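Local coordinates for protein N-alpha-acetyltransferase 35, NatC auxiliary subunit (Saccharomyces cerevisiae, PDB 6YGA) that serves as an auxiliary subunit of the heterotrimeric NatC N-terminal acetyltransferase, which acetylates the N-terminal Met of the L-A virus Gag protein, at residues Leu483-Gln487 with Leu538-Leu542; Lys543-Ile547 with Ser643-Ile647; Lys677-Thr681 with Glu717-Phe722. All blocks are in the same frame, centred on the assembly; numbering follows the deposited sequence.

In the fold
All three contacts lie in the helical C-terminal half of the chain, which is related to TPR repeats. Contacts 1 and 2 share helix 511-564 and have centres 12 Å apart; each is an antiparallel helix pair, but contact 1 is mostly buried leucine packing with one hydrogen bond between side-chain amides, whereas contact 2 pairs an isoleucine core with a partly exposed, weakly bonded Lys543. Contact 3, centred 14 Å from contact 2, is a buried helix-to-loop junction held by backbone-directed hydrogen bonds. Helices 619-653 and 668-701 join contacts 2 and 3, through the Asp645 OD1-Lys679 NZ salt bridge (3.0 Å) and Ile644 against Leu678. Contacts 1 and 3 do not touch, their nearest atoms being about 9 Å apart.

Contact 1: Leu483-Gln487 with Leu538-Leu542; sequences LKDSQ and LNYLL
Both segments are alpha-helical, 483-487 inside helix 465-506 and 538-542 inside helix 511-564. Their local axes run nearly antiparallel (160°, signed crossing -160°) and approach to 9.9 Å, with CA atoms in register at Leu483-Leu542 (6.6 Å) and Gln487-Leu538 (6.3 Å). Leu483 (m, t) points toward the partner: its CB lies 3.6 Å from Leu542 CD2, its CD1 3.8 Å from Leu541 CB and its CD2 4.0 Å from Leu538 CD2. Phe371 and Phe441, from two other helices, extend this apolar cluster. Lys484 directs its CA-to-CB bond away, yet its CD passes 4.1 Å from Leu542 CD1. Helices 465-506 and 511-564 follow each other with only a short connection, so the pair is an antiparallel helical hairpin, here joined through a leucine-rich interface of 403 Å². At Ser486, CB sits 4.1 Å from Leu538 CD1, while OG is hydrogen-bonded to Phe482 O in its own helix. Gln487 extends (chi1 and chi2 both t) across the gap, placing OE1 3.3 Å from Leu542 CD1; its NE2 donates to Asn539 OD1 at 3.1 Å (138°) and is also hydrogen-bonded to Lys535 O.

Contact 2: Lys543-Ile547 with Ser643-Ile647; sequences KEINI and SIDEI. With EDO (1,2-ethanediol), chain Y; EDO (1,2-ethanediol), chain C; EDO (1,2-ethanediol), chain D; EDO (1,2-ethanediol), chain E.
Helix 511-564 contributes 543-547 and helix 619-653 contributes 643-647, both in alpha conformation. The short axes are 10.2 Å apart at closest approach and lie at 151° (signed crossing -151°), so the two helices run antiparallel; the CA atoms of Lys543 and Ser643 approach to 6.8 Å. Each segment contains one i to i+4 hydrogen bond, from Ile547 N to Lys543 O at 3.2 Å and from Ile647 N to Ser643 O at 3.0 Å.

The polar links between the helices lie at one margin. Lys543 has chi1 between wells at -99°, then t, t, m, which carries NZ to Ser643 OG at 3.4 Å, a weak hydrogen bond, and to Glu646 OE2 at 3.6 Å, a long salt bridge; Lys543 CE is 3.2 Å from Glu646 OE1. The shorter hydrogen bond of Ser643 OG, 3.1 Å, is to O1 of ethanediol Y, one of four ethanediols here that probably come from the crystallisation liquor; a weak one goes to Asn639 O. Two carboxylates are satisfied outside the interface. Glu544 OE2 accepts from ethanediol C O2 at 2.7 Å, from ethanediol D O2 at 2.5 Å, and weakly from Tyr675. Asp645 OD2 accepts from ethanediol E O1 at 2.7 Å, while OD1 pairs with Lys679.

Ile547 (m, t) puts CD1 3.7 Å from both Ile644 CG1 and Ile647 CD1, and its CG1 3.8 Å from Ser643 CB. With Tyr675 and Leu678 of helix 668-701 packed on these isoleucines, this antiparallel pair of non-consecutive long helices forms part of a helical bundle.

Contact 3: Lys677-Thr681 with Glu717-Phe722; sequences KLKHT and EGWNYF. With EDO (1,2-ethanediol), chain E.
Residues 677-681 form a turn of helix 668-701; 717-722 lies in the irregular loop of the beta-hairpin formed by strands 708-713 and 724-729. The two segments come very close, with CA atoms 4.1 Å apart for Lys677-Gly718 and 5.0 Å for Leu678-Trp719.

Glu717 (phi/psi -107/17) presents its carbonyl to the helix: O accepts from His680 ND1 at 3.1 Å (159°), near the imidazole plane, and makes a CA-H...O contact with Lys677 CA at 3.3 Å. The m rotamer of His680 brings ND1 to this oxygen. Gly718 (-100/-171) lies against the helix, its CA 3.2 Å from both Lys677 O and Thr681 OG1; an ideal CB would lie 2.2 Å from Thr681 OG1, a clash. Trp719 N donates to Thr681 OG1 at 2.8 Å (139°), Thr681 being in the m rotamer. Trp719 CB packs 3.9 Å from Leu678 CD1, and the indole leads away to meet Tyr674 edge-to-face. Tyr721 turns to helix 433-456, where its OH is hydrogen-bonded to Glu449. Phe722 (m) returns toward the helix, CE1 4.1 Å from Leu678 CD1, and also touches Leu551 of helix 511-564. A water 2.8 Å from Thr681 OG1 donates to Phe722 O at 2.9 Å.

Because His680 donates through ND1, that nitrogen must carry a proton. The helix side chains bond the loop through main-chain groups, Glu717 O and Trp719 N, and the close approach between them leaves no room for a CB at Gly718.

Contact 1: Leu483-Gln487 with Leu538-Leu542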
loop_
_atom_site.group_PDB
_atom_site.type_symbol
_atom_site.label_atom_id
_atom_site.label_comp_id
_atom_site.label_asym_id
_atom_site.label_seq_id
_atom_site.Cartn_x
_atom_site.Cartn_y
_atom_site.Cartn_z
ATOM N N LEU B 483 3.979 -18.756 27.641
ATOM C CA LEU B 483 2.997 -18.057 28.466
ATOM C C LEU B 483 2.622 -18.872 29.697
ATOM O O LEU B 483 2.392 -18.308 30.773
ATOM C CB LEU B 483 1.752 -17.731 27.647
ATOM C CG LEU B 483 1.886 -16.638 26.591
ATOM C CD1 LEU B 483 0.598 -16.549 25.797
ATOM C CD2 LEU B 483 2.233 -15.293 27.226
ATOM N N LYS B 484 2.550 -20.199 29.561
ATOM C CA LYS B 484 2.179 -21.033 30.700
ATOM C C LYS B 484 3.242 -20.975 31.789
ATOM O O LYS B 484 2.919 -20.899 32.980
ATOM C CB LYS B 484 1.949 -22.476 30.247
ATOM C CG LYS B 484 1.302 -23.355 31.304
ATOM C CD LYS B 484 -0.070 -22.815 31.677
ATOM C CE LYS B 484 -0.634 -23.499 32.908
ATOM N NZ LYS B 484 -1.996 -22.983 33.217
ATOM N N ASP B 485 4.519 -21.004 31.394
ATOM C CA ASP B 485 5.602 -20.851 32.358
ATOM C C ASP B 485 5.583 -19.465 32.990
ATOM O O ASP B 485 5.821 -19.322 34.195
ATOM C CB ASP B 485 6.947 -21.118 31.682
ATOM C CG ASP B 485 7.065 -22.537 31.142
ATOM O OD1 ASP B 485 6.187 -23.375 31.443
ATOM O OD2 ASP B 485 8.041 -22.815 30.415
ATOM N N SER B 486 5.301 -18.429 32.192
ATOM C CA SER B 486 5.187 -17.082 32.742
ATOM C C SER B 486 4.096 -17.013 33.804
ATOM O O SER B 486 4.286 -16.397 34.858
ATOM C CB SER B 486 4.904 -16.074 31.626
ATOM O OG SER B 486 5.945 -16.051 30.665
ATOM N N GLN B 487 2.948 -17.645 33.546
ATOM C CA GLN B 487 1.847 -17.595 34.501
ATOM C C GLN B 487 2.139 -18.429 35.740
ATOM O O GLN B 487 1.652 -18.106 36.830
ATOM C CB GLN B 487 0.547 -18.057 33.841
ATOM C CG GLN B 487 -0.694 -17.695 34.639
ATOM C CD GLN B 487 -1.974 -18.139 33.968
ATOM O OE1 GLN B 487 -2.150 -19.319 33.660
ATOM N NE2 GLN B 487 -2.878 -17.193 33.736
ATOM N N LEU B 538 -2.463 -12.767 31.571
ATOM C CA LEU B 538 -1.899 -13.972 30.968
ATOM C C LEU B 538 -2.967 -15.035 30.752
ATOM O O LEU B 538 -2.850 -15.861 29.839
ATOM C CB LEU B 538 -0.771 -14.526 31.838
ATOM C CG LEU B 538 0.467 -13.637 31.967
ATOM C CD1 LEU B 538 1.454 -14.217 32.964
ATOM C CD2 LEU B 538 1.123 -13.450 30.607
ATOM N N ASN B 539 -4.012 -15.030 31.580
ATOM C CA ASN B 539 -5.119 -15.952 31.368
ATOM C C ASN B 539 -5.807 -15.683 30.036
ATOM O O ASN B 539 -6.199 -16.619 29.330
ATOM C CB ASN B 539 -6.113 -15.840 32.520
ATOM C CG ASN B 539 -6.549 -17.184 33.035
ATOM O OD1 ASN B 539 -5.885 -17.781 33.884
ATOM N ND2 ASN B 539 -7.669 -17.678 32.522
ATOM N N TYR B 540 -5.958 -14.407 29.674
ATOM C CA TYR B 540 -6.562 -14.065 28.391
ATOM C C TYR B 540 -5.644 -14.431 27.229
ATOM O O TYR B 540 -6.107 -14.960 26.212
ATOM C CB TYR B 540 -6.910 -12.577 28.355
ATOM C CG TYR B 540 -7.081 -12.024 26.958
ATOM C CD1 TYR B 540 -8.155 -12.407 26.167
ATOM C CD2 TYR B 540 -6.170 -11.116 26.432
ATOM C CE1 TYR B 540 -8.317 -11.904 24.887
ATOM C CE2 TYR B 540 -6.324 -10.604 25.153
ATOM C CZ TYR B 540 -7.401 -11.003 24.384
ATOM O OH TYR B 540 -7.569 -10.507 23.110
ATOM N N LEU B 541 -4.344 -14.154 27.360
ATOM C CA LEU B 541 -3.406 -14.492 26.293
ATOM C C LEU B 541 -3.359 -15.995 26.057
ATOM O O LEU B 541 -3.247 -16.448 24.912
ATOM C CB LEU B 541 -2.012 -13.961 26.628
ATOM C CG LEU B 541 -1.837 -12.442 26.646
ATOM C CD1 LEU B 541 -0.415 -12.079 27.034
ATOM C CD2 LEU B 541 -2.196 -11.843 25.293
ATOM N N LEU B 542 -3.442 -16.785 27.129
ATOM C CA LEU B 542 -3.446 -18.235 26.975
ATOM C C LEU B 542 -4.698 -18.706 26.249
ATOM O O LEU B 542 -4.631 -19.602 25.400
ATOM C CB LEU B 542 -3.322 -18.911 28.339
ATOM C CG LEU B 542 -1.907 -18.959 28.917
ATOM C CD1 LEU B 542 -1.931 -19.350 30.386
ATOM C CD2 LEU B 542 -1.061 -19.936 28.118
#

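Contact 2: Lys543-Ile547 with Ser643-Ile647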
loop_
_atom_site.group_PDB
_atom_site.type_symbol
_atom_site.label_atom_id
_atom_site.label_comp_id
_atom_site.label_asym_id
_atom_site.label_seq_id
_atom_site.Cartn_x
_atom_site.Cartn_y
_atom_site.Cartn_z
ATOM N N LYS B 543 -5.850 -18.109 26.564
ATOM C CA LYS B 543 -7.082 -18.470 25.867
ATOM C C LYS B 543 -7.031 -18.055 24.402
ATOM O O LYS B 543 -7.510 -18.788 23.529
ATOM C CB LYS B 543 -8.290 -17.838 26.557
ATOM C CG LYS B 543 -9.027 -18.782 27.485
ATOM C CD LYS B 543 -10.497 -18.413 27.606
ATOM C CE LYS B 543 -11.272 -19.523 28.294
ATOM N NZ LYS B 543 -11.159 -20.812 27.553
ATOM N N GLU B 544 -6.460 -16.885 24.109
ATOM C CA GLU B 544 -6.388 -16.446 22.720
ATOM C C GLU B 544 -5.415 -17.298 21.918
ATOM O O GLU B 544 -5.710 -17.673 20.777
ATOM C CB GLU B 544 -5.994 -14.974 22.641
ATOM C CG GLU B 544 -5.849 -14.486 21.209
ATOM C CD GLU B 544 -5.773 -12.980 21.094
ATOM O OE1 GLU B 544 -4.852 -12.381 21.688
ATOM O OE2 GLU B 544 -6.638 -12.396 20.408
ATOM N N ILE B 545 -4.253 -17.619 22.493
ATOM C CA ILE B 545 -3.264 -18.389 21.744
ATOM C C ILE B 545 -3.734 -19.826 21.551
ATOM O O ILE B 545 -3.401 -20.463 20.545
ATOM C CB ILE B 545 -1.886 -18.324 22.432
ATOM C CG1 ILE B 545 -0.803 -18.856 21.493
ATOM C CG2 ILE B 545 -1.879 -19.110 23.731
ATOM C CD1 ILE B 545 -0.753 -18.130 20.158
ATOM N N ASN B 546 -4.514 -20.360 22.495
ATOM C CA ASN B 546 -5.067 -21.696 22.310
ATOM C C ASN B 546 -6.128 -21.715 21.217
ATOM O O ASN B 546 -6.290 -22.730 20.529
ATOM C CB ASN B 546 -5.639 -22.221 23.626
ATOM C CG ASN B 546 -4.597 -22.935 24.466
ATOM O OD1 ASN B 546 -4.149 -24.029 24.118
ATOM N ND2 ASN B 546 -4.209 -22.323 25.578
ATOM N N ILE B 547 -6.849 -20.607 21.034
ATOM C CA ILE B 547 -7.776 -20.508 19.913
ATOM C C ILE B 547 -7.009 -20.510 18.599
ATOM O O ILE B 547 -7.358 -21.232 17.657
ATOM C CB ILE B 547 -8.660 -19.257 20.053
ATOM C CG1 ILE B 547 -9.637 -19.432 21.213
ATOM C CG2 ILE B 547 -9.418 -18.983 18.765
ATOM C CD1 ILE B 547 -10.414 -18.180 21.534
ATOM N N SER B 643 -14.535 -21.149 23.755
ATOM C CA SER B 643 -13.477 -20.247 24.206
ATOM C C SER B 643 -13.722 -18.822 23.726
ATOM O O SER B 643 -13.536 -17.865 24.489
ATOM C CB SER B 643 -12.114 -20.739 23.725
ATOM O OG SER B 643 -11.737 -21.932 24.385
ATOM N N ILE B 644 -14.124 -18.658 22.463
ATOM C CA ILE B 644 -14.450 -17.327 21.956
ATOM C C ILE B 644 -15.573 -16.712 22.777
ATOM O O ILE B 644 -15.528 -15.527 23.129
ATOM C CB ILE B 644 -14.816 -17.393 20.461
ATOM C CG1 ILE B 644 -13.601 -17.804 19.628
ATOM C CG2 ILE B 644 -15.355 -16.052 19.976
ATOM C CD1 ILE B 644 -13.887 -17.890 18.142
ATOM N N ASP B 645 -16.591 -17.510 23.108
ATOM C CA ASP B 645 -17.711 -17.005 23.895
ATOM C C ASP B 645 -17.247 -16.507 25.259
ATOM O O ASP B 645 -17.657 -15.431 25.706
ATOM C CB ASP B 645 -18.778 -18.089 24.049
ATOM C CG ASP B 645 -19.647 -18.228 22.818
ATOM O OD1 ASP B 645 -19.468 -17.424 21.882
ATOM O OD2 ASP B 645 -20.504 -19.134 22.786
ATOM N N GLU B 646 -16.385 -17.279 25.934
ATOM C CA GLU B 646 -15.863 -16.861 27.232
ATOM C C GLU B 646 -15.106 -15.542 27.124
ATOM O O GLU B 646 -15.239 -14.668 27.987
ATOM C CB GLU B 646 -14.954 -17.948 27.813
ATOM C CG GLU B 646 -15.653 -19.260 28.146
ATOM C CD GLU B 646 -14.720 -20.277 28.782
ATOM O OE1 GLU B 646 -14.063 -19.935 29.788
ATOM O OE2 GLU B 646 -14.638 -21.413 28.271
ATOM N N ILE B 647 -14.306 -15.383 26.068
ATOM C CA ILE B 647 -13.587 -14.129 25.869
ATOM C C ILE B 647 -14.566 -12.986 25.637
ATOM O O ILE B 647 -14.379 -11.876 26.153
ATOM C CB ILE B 647 -12.581 -14.270 24.712
ATOM C CG1 ILE B 647 -11.498 -15.289 25.074
ATOM C CG2 ILE B 647 -11.956 -12.920 24.366
ATOM C CD1 ILE B 647 -10.392 -15.411 24.040
HETATM C C1 EDO Y . -8.923 -23.584 23.045
HETATM O O1 EDO Y . -8.929 -22.152 23.076
HETATM C C2 EDO Y . -9.978 -24.094 22.074
HETATM O O2 EDO Y . -10.089 -25.514 22.227
HETATM C C1 EDO C . -7.293 -16.117 17.904
HETATM O O1 EDO C . -6.541 -16.068 16.682
HETATM C C2 EDO C . -7.764 -14.724 18.297
HETATM O O2 EDO C . -6.704 -13.775 18.134
HETATM C C1 EDO D . -6.259 -8.870 17.282
HETATM O O1 EDO D . -5.752 -8.893 15.943
HETATM C C2 EDO D . -5.937 -10.192 17.969
HETATM O O2 EDO D . -6.347 -10.134 19.341
HETATM C C1 EDO E . -22.568 -19.908 19.704
HETATM O O1 EDO E . -22.186 -18.886 20.632
HETATM C C2 EDO E . -23.909 -19.550 19.075
HETATM O O2 EDO E . -23.777 -18.362 18.285
#

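Contact 3: Lys677-Thr681 with Glu717-Phe722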
loop_
_atom_site.group_PDB
_atom_site.type_symbol
_atom_site.label_atom_id
_atom_site.label_comp_id
_atom_site.label_asym_id
_atom_site.label_seq_id
_atom_site.Cartn_x
_atom_site.Cartn_y
_atom_site.Cartn_z
ATOM N N LYS B 677 -16.676 -12.428 14.135
ATOM C CA LYS B 677 -16.199 -12.896 12.838
ATOM C C LYS B 677 -15.358 -14.157 12.983
ATOM O O LYS B 677 -15.414 -15.050 12.131
ATOM C CB LYS B 677 -15.395 -11.797 12.141
ATOM C CG LYS B 677 -16.222 -10.593 11.736
ATOM C CD LYS B 677 -15.387 -9.559 11.005
ATOM C CE LYS B 677 -16.276 -8.509 10.355
ATOM N NZ LYS B 677 -15.488 -7.428 9.708
ATOM N N LEU B 678 -14.575 -14.250 14.058
ATOM C CA LEU B 678 -13.784 -15.454 14.272
ATOM C C LEU B 678 -14.685 -16.654 14.539
ATOM O O LEU B 678 -14.405 -17.766 14.076
ATOM C CB LEU B 678 -12.803 -15.237 15.423
ATOM C CG LEU B 678 -11.636 -16.217 15.526
ATOM C CD1 LEU B 678 -10.811 -16.222 14.248
ATOM C CD2 LEU B 678 -10.778 -15.843 16.718
ATOM N N LYS B 679 -15.779 -16.445 15.274
ATOM C CA LYS B 679 -16.717 -17.532 15.531
ATOM C C LYS B 679 -17.381 -18.000 14.243
ATOM O O LYS B 679 -17.593 -19.203 14.049
ATOM C CB LYS B 679 -17.771 -17.091 16.544
ATOM C CG LYS B 679 -18.699 -18.208 16.979
ATOM C CD LYS B 679 -19.972 -17.671 17.610
ATOM C CE LYS B 679 -19.673 -16.782 18.801
ATOM N NZ LYS B 679 -20.920 -16.373 19.497
ATOM N N HIS B 680 -17.713 -17.061 13.351
ATOM C CA HIS B 680 -18.306 -17.425 12.067
ATOM C C HIS B 680 -17.371 -18.320 11.264
ATOM O O HIS B 680 -17.800 -19.338 10.708
ATOM C CB HIS B 680 -18.655 -16.164 11.273
ATOM C CG HIS B 680 -19.826 -15.403 11.819
ATOM N ND1 HIS B 680 -20.062 -14.080 11.512
ATOM C CD2 HIS B 680 -20.831 -15.782 12.644
ATOM C CE1 HIS B 680 -21.159 -13.675 12.129
ATOM N NE2 HIS B 680 -21.645 -14.689 12.822
ATOM N N THR B 681 -16.086 -17.961 11.199
ATOM C CA THR B 681 -15.118 -18.771 10.465
ATOM C C THR B 681 -14.986 -20.164 11.072
ATOM O O THR B 681 -14.917 -21.162 10.343
ATOM C CB THR B 681 -13.761 -18.062 10.438
ATOM O OG1 THR B 681 -13.828 -16.935 9.556
ATOM C CG2 THR B 681 -12.659 -19.005 9.974
ATOM N N GLU B 717 -18.364 -12.763 6.396
ATOM C CA GLU B 717 -18.482 -12.217 7.741
ATOM C C GLU B 717 -17.550 -12.906 8.728
ATOM O O GLU B 717 -17.742 -12.786 9.941
ATOM C CB GLU B 717 -19.929 -12.305 8.228
ATOM C CG GLU B 717 -20.868 -11.346 7.517
ATOM C CD GLU B 717 -20.368 -9.911 7.555
ATOM O OE1 GLU B 717 -19.884 -9.473 8.621
ATOM O OE2 GLU B 717 -20.450 -9.222 6.516
ATOM N N GLY B 718 -16.545 -13.623 8.231
ATOM C CA GLY B 718 -15.584 -14.296 9.075
ATOM C C GLY B 718 -14.283 -13.525 9.199
ATOM O O GLY B 718 -14.154 -12.377 8.768
ATOM N N TRP B 719 -13.300 -14.179 9.810
ATOM C CA TRP B 719 -11.956 -13.632 9.947
ATOM C C TRP B 719 -11.042 -14.400 9.001
ATOM O O TRP B 719 -10.818 -15.603 9.182
ATOM C CB TRP B 719 -11.461 -13.714 11.388
ATOM C CG TRP B 719 -10.171 -12.982 11.574
ATOM C CD1 TRP B 719 -8.965 -13.515 11.913
ATOM C CD2 TRP B 719 -9.953 -11.576 11.392
ATOM N NE1 TRP B 719 -8.011 -12.528 11.971
ATOM C CE2 TRP B 719 -8.593 -11.329 11.653
ATOM C CE3 TRP B 719 -10.779 -10.504 11.041
ATOM C CZ2 TRP B 719 -8.039 -10.053 11.577
ATOM C CZ3 TRP B 719 -10.229 -9.241 10.963
ATOM C CH2 TRP B 719 -8.871 -9.024 11.229
ATOM N N ASN B 720 -10.502 -13.698 8.008
ATOM C CA ASN B 720 -9.836 -14.321 6.875
ATOM C C ASN B 720 -8.356 -14.600 7.118
ATOM O O ASN B 720 -7.620 -14.855 6.158
ATOM C CB ASN B 720 -10.020 -13.456 5.632
ATOM C CG ASN B 720 -11.474 -13.338 5.232
ATOM O OD1 ASN B 720 -12.282 -14.223 5.526
ATOM N ND2 ASN B 720 -11.819 -12.248 4.558
ATOM N N TYR B 721 -7.900 -14.565 8.371
ATOM C CA TYR B 721 -6.615 -15.185 8.669
ATOM C C TYR B 721 -6.685 -16.699 8.527
ATOM O O TYR B 721 -5.642 -17.350 8.400
ATOM C CB TYR B 721 -6.144 -14.825 10.080
ATOM C CG TYR B 721 -5.536 -13.447 10.233
ATOM C CD1 TYR B 721 -5.712 -12.466 9.263
ATOM C CD2 TYR B 721 -4.775 -13.131 11.350
ATOM C CE1 TYR B 721 -5.155 -11.206 9.414
ATOM C CE2 TYR B 721 -4.213 -11.879 11.505
ATOM C CZ TYR B 721 -4.405 -10.921 10.536
ATOM O OH TYR B 721 -3.845 -9.676 10.694
ATOM N N PHE B 722 -7.889 -17.267 8.548
ATOM C CA PHE B 722 -8.101 -18.708 8.428
ATOM C C PHE B 722 -9.123 -18.943 7.322
ATOM O O PHE B 722 -10.315 -19.138 7.593
ATOM C CB PHE B 722 -8.576 -19.310 9.753
ATOM C CG PHE B 722 -7.713 -18.950 10.932
ATOM C CD1 PHE B 722 -7.999 -17.831 11.698
ATOM C CD2 PHE B 722 -6.621 -19.732 11.279
ATOM C CE1 PHE B 722 -7.211 -17.493 12.786
ATOM C CE2 PHE B 722 -5.830 -19.401 12.369
ATOM C CZ PHE B 722 -6.125 -18.279 13.122
HETATM C C1 EDO E . -22.568 -19.908 19.704
HETATM O O1 EDO E . -22.186 -18.886 20.632
HETATM C C2 EDO E . -23.909 -19.550 19.075
HETATM O O2 EDO E . -23.777 -18.362 18.285
HETATM O O HOH W 1 -12.824 -17.726 7.026
#